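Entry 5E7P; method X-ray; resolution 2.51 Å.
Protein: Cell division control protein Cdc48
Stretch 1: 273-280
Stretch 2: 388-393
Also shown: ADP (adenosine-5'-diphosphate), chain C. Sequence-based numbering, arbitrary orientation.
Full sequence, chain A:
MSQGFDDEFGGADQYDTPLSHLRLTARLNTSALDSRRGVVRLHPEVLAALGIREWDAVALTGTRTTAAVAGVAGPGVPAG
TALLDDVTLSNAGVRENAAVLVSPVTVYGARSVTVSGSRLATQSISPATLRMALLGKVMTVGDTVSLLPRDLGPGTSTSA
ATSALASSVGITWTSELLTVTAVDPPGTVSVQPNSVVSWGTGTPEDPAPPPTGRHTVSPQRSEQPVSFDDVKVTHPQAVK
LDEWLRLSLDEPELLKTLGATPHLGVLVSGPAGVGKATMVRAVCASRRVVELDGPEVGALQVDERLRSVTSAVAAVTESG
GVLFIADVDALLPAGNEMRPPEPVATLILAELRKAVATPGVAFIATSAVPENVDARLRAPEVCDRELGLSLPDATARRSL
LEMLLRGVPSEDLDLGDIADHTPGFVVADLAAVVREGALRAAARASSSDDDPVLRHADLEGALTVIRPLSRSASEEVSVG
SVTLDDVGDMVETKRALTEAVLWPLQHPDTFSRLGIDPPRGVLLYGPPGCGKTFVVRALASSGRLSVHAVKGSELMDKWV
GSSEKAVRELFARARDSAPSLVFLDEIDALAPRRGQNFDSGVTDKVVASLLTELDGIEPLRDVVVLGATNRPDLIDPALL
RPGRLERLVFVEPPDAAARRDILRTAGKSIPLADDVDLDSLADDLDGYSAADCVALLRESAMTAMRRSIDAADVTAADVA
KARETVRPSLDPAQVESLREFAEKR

Stretch 1, residues 273-280: GVGKATMV
Stretch 2, residues 388-393: GLSLPD

The contact between residues 273-280 and 388-393 of this Cdc48 chain is a small, mainly apolar packing, 255 Å² in all and without a hydrogen bond across it, and it illustrates how a phosphate-binding loop can spend its polar groups on nucleotide while its other side packs mainly through hydrocarbon.

Gly273 (phi/psi 75/14), Val274 (-73/-21) and Gly275 (115/34, the N-cap) lead into a helix from Lys276 onward, whose first turn is closed by Met279 N to Gly275 O at 3.1 Å. The partner is extended, Leu389 at -89/163 and Ser390 at -123/154. CA atoms pair Val274 with Leu391 (6.5 Å) and Lys276 with Leu389 (7.3 Å), so the chains run in opposing senses.

Leu389, pointing toward the loop with chi1 off-well at -94° and chi2 p, supplies most of its stretch's buried area. Its CB lies 4.0 Å from Val274 CG1, its CD2 3.8 Å from Lys276 CG, and its CD1 3.7 Å from CE of Met279 (t, t, p). Val274, chi1 p, also sets CG2 3.3 Å from Ser390 O, a methyl-to-carbonyl contact, and 4.4 Å from Pro392 CD.

Lys276 (m, t, m, m) shows the division: its end leads away, and NZ donates a hydrogen bond to ADP O3B at 2.8 Å, while Lys276 N and Thr278 N donate hydrogen bonds to ADP O3B (2.5 Å) and ADP O2A (2.9 Å).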

# COMPACT_ATOMS: atom_id res chain seq x y z
N GLY A 273 -5.12 2.20 5.02
CA GLY A 273 -6.11 1.39 5.71
C GLY A 273 -5.55 0.59 6.86
O GLY A 273 -6.19 -0.33 7.37
N VAL A 274 -4.33 0.93 7.28
CA VAL A 274 -3.70 0.22 8.39
C VAL A 274 -4.36 0.60 9.72
O VAL A 274 -4.28 -0.14 10.69
CB VAL A 274 -2.18 0.48 8.45
CG1 VAL A 274 -1.89 1.83 9.09
CG2 VAL A 274 -1.48 -0.64 9.20
N GLY A 275 -5.03 1.76 9.74
CA GLY A 275 -5.74 2.20 10.92
C GLY A 275 -5.18 3.46 11.55
O GLY A 275 -5.23 3.62 12.77
N LYS A 276 -4.67 4.37 10.72
CA LYS A 276 -4.08 5.61 11.22
C LYS A 276 -5.12 6.56 11.82
O LYS A 276 -4.93 7.10 12.91
CB LYS A 276 -3.30 6.31 10.11
CG LYS A 276 -2.14 5.50 9.57
CD LYS A 276 -1.41 6.28 8.48
CE LYS A 276 -2.31 6.57 7.30
NZ LYS A 276 -2.74 5.32 6.61
N ALA A 277 -6.22 6.77 11.10
CA ALA A 277 -7.26 7.69 11.56
C ALA A 277 -7.99 7.13 12.78
O ALA A 277 -8.31 7.87 13.71
CB ALA A 277 -8.24 7.99 10.43
N THR A 278 -8.24 5.83 12.77
CA THR A 278 -8.89 5.17 13.90
C THR A 278 -8.05 5.28 15.17
O THR A 278 -8.58 5.48 16.26
CB THR A 278 -9.17 3.69 13.58
OG1 THR A 278 -10.09 3.60 12.48
CG2 THR A 278 -9.78 2.98 14.78
N MET A 279 -6.73 5.16 15.02
CA MET A 279 -5.82 5.30 16.15
C MET A 279 -5.91 6.70 16.76
O MET A 279 -5.93 6.85 17.98
CB MET A 279 -4.38 5.01 15.73
CG MET A 279 -3.37 5.26 16.85
SD MET A 279 -1.64 5.09 16.37
CE MET A 279 -1.39 6.60 15.45
N VAL A 280 -5.96 7.71 15.90
CA VAL A 280 -6.00 9.10 16.35
C VAL A 280 -7.29 9.40 17.12
O VAL A 280 -7.25 10.04 18.17
CB VAL A 280 -5.85 10.09 15.17
CG1 VAL A 280 -5.93 11.52 15.66
CG2 VAL A 280 -4.54 9.85 14.44
N GLY A 388 5.27 6.61 12.41
CA GLY A 388 5.02 5.64 11.36
C GLY A 388 4.42 4.34 11.87
O GLY A 388 4.99 3.69 12.74
N LEU A 389 3.26 3.98 11.33
CA LEU A 389 2.60 2.73 11.70
C LEU A 389 3.07 1.57 10.83
O LEU A 389 3.64 1.77 9.76
CB LEU A 389 1.07 2.88 11.62
CG LEU A 389 0.36 3.26 12.92
CD1 LEU A 389 1.03 4.45 13.58
CD2 LEU A 389 -1.11 3.55 12.66
N SER A 390 2.82 0.35 11.30
CA SER A 390 3.30 -0.84 10.62
C SER A 390 2.17 -1.81 10.25
O SER A 390 1.12 -1.81 10.88
CB SER A 390 4.32 -1.56 11.50
OG SER A 390 4.65 -2.82 10.96
N LEU A 391 2.40 -2.62 9.22
CA LEU A 391 1.50 -3.70 8.85
C LEU A 391 1.41 -4.70 9.99
O LEU A 391 2.40 -4.94 10.69
CB LEU A 391 1.99 -4.44 7.60
CG LEU A 391 2.00 -3.76 6.23
CD1 LEU A 391 2.79 -4.61 5.25
CD2 LEU A 391 0.60 -3.54 5.71
N PRO A 392 0.22 -5.29 10.19
CA PRO A 392 0.06 -6.34 11.20
C PRO A 392 0.72 -7.64 10.77
O PRO A 392 0.53 -8.08 9.63
CB PRO A 392 -1.46 -6.52 11.27
CG PRO A 392 -1.95 -6.10 9.92
CD PRO A 392 -1.04 -4.98 9.50
N ASP A 393 1.50 -8.26 11.66
CA ASP A 393 1.99 -9.61 11.39
C ASP A 393 0.86 -10.62 11.59
O ASP A 393 -0.25 -10.23 11.94
CB ASP A 393 3.22 -9.96 12.24
CG ASP A 393 2.96 -9.87 13.74
OD1 ASP A 393 1.78 -9.83 14.16
OD2 ASP A 393 3.95 -9.85 14.50
PB ADP C . -6.02 4.69 7.63
O1B ADP C . -6.06 4.73 6.13
O2B ADP C . -6.50 5.95 8.29
O3B ADP C . -4.74 4.14 8.21
PA ADP C . -8.39 3.90 8.96
O1A ADP C . -9.38 4.73 8.19
O2A ADP C . -7.87 4.40 10.28
O3A ADP C . -7.16 3.60 7.96
O5' ADP C . -9.03 2.45 9.13
C5' ADP C . -9.10 1.59 8.00
C4' ADP C . -10.51 1.04 7.95
O4' ADP C . -10.61 -0.07 8.84
C3' ADP C . -11.51 2.09 8.40
O3' ADP C . -12.55 2.23 7.42
C2' ADP C . -12.09 1.58 9.70
O2' ADP C . -13.52 1.68 9.67
C1' ADP C . -11.67 0.12 9.78
N9 ADP C . -11.16 -0.23 11.13
C8 ADP C . -9.97 0.13 11.65
N7 ADP C . -9.82 -0.37 12.90
C5 ADP C . -10.94 -1.07 13.19
C6 ADP C . -11.44 -1.86 14.34
N6 ADP C . -10.71 -2.00 15.47
N1 ADP C . -12.67 -2.42 14.24
C2 ADP C . -13.41 -2.29 13.13
N3 ADP C . -13.01 -1.60 12.05
C4 ADP C . -11.81 -0.97 12.02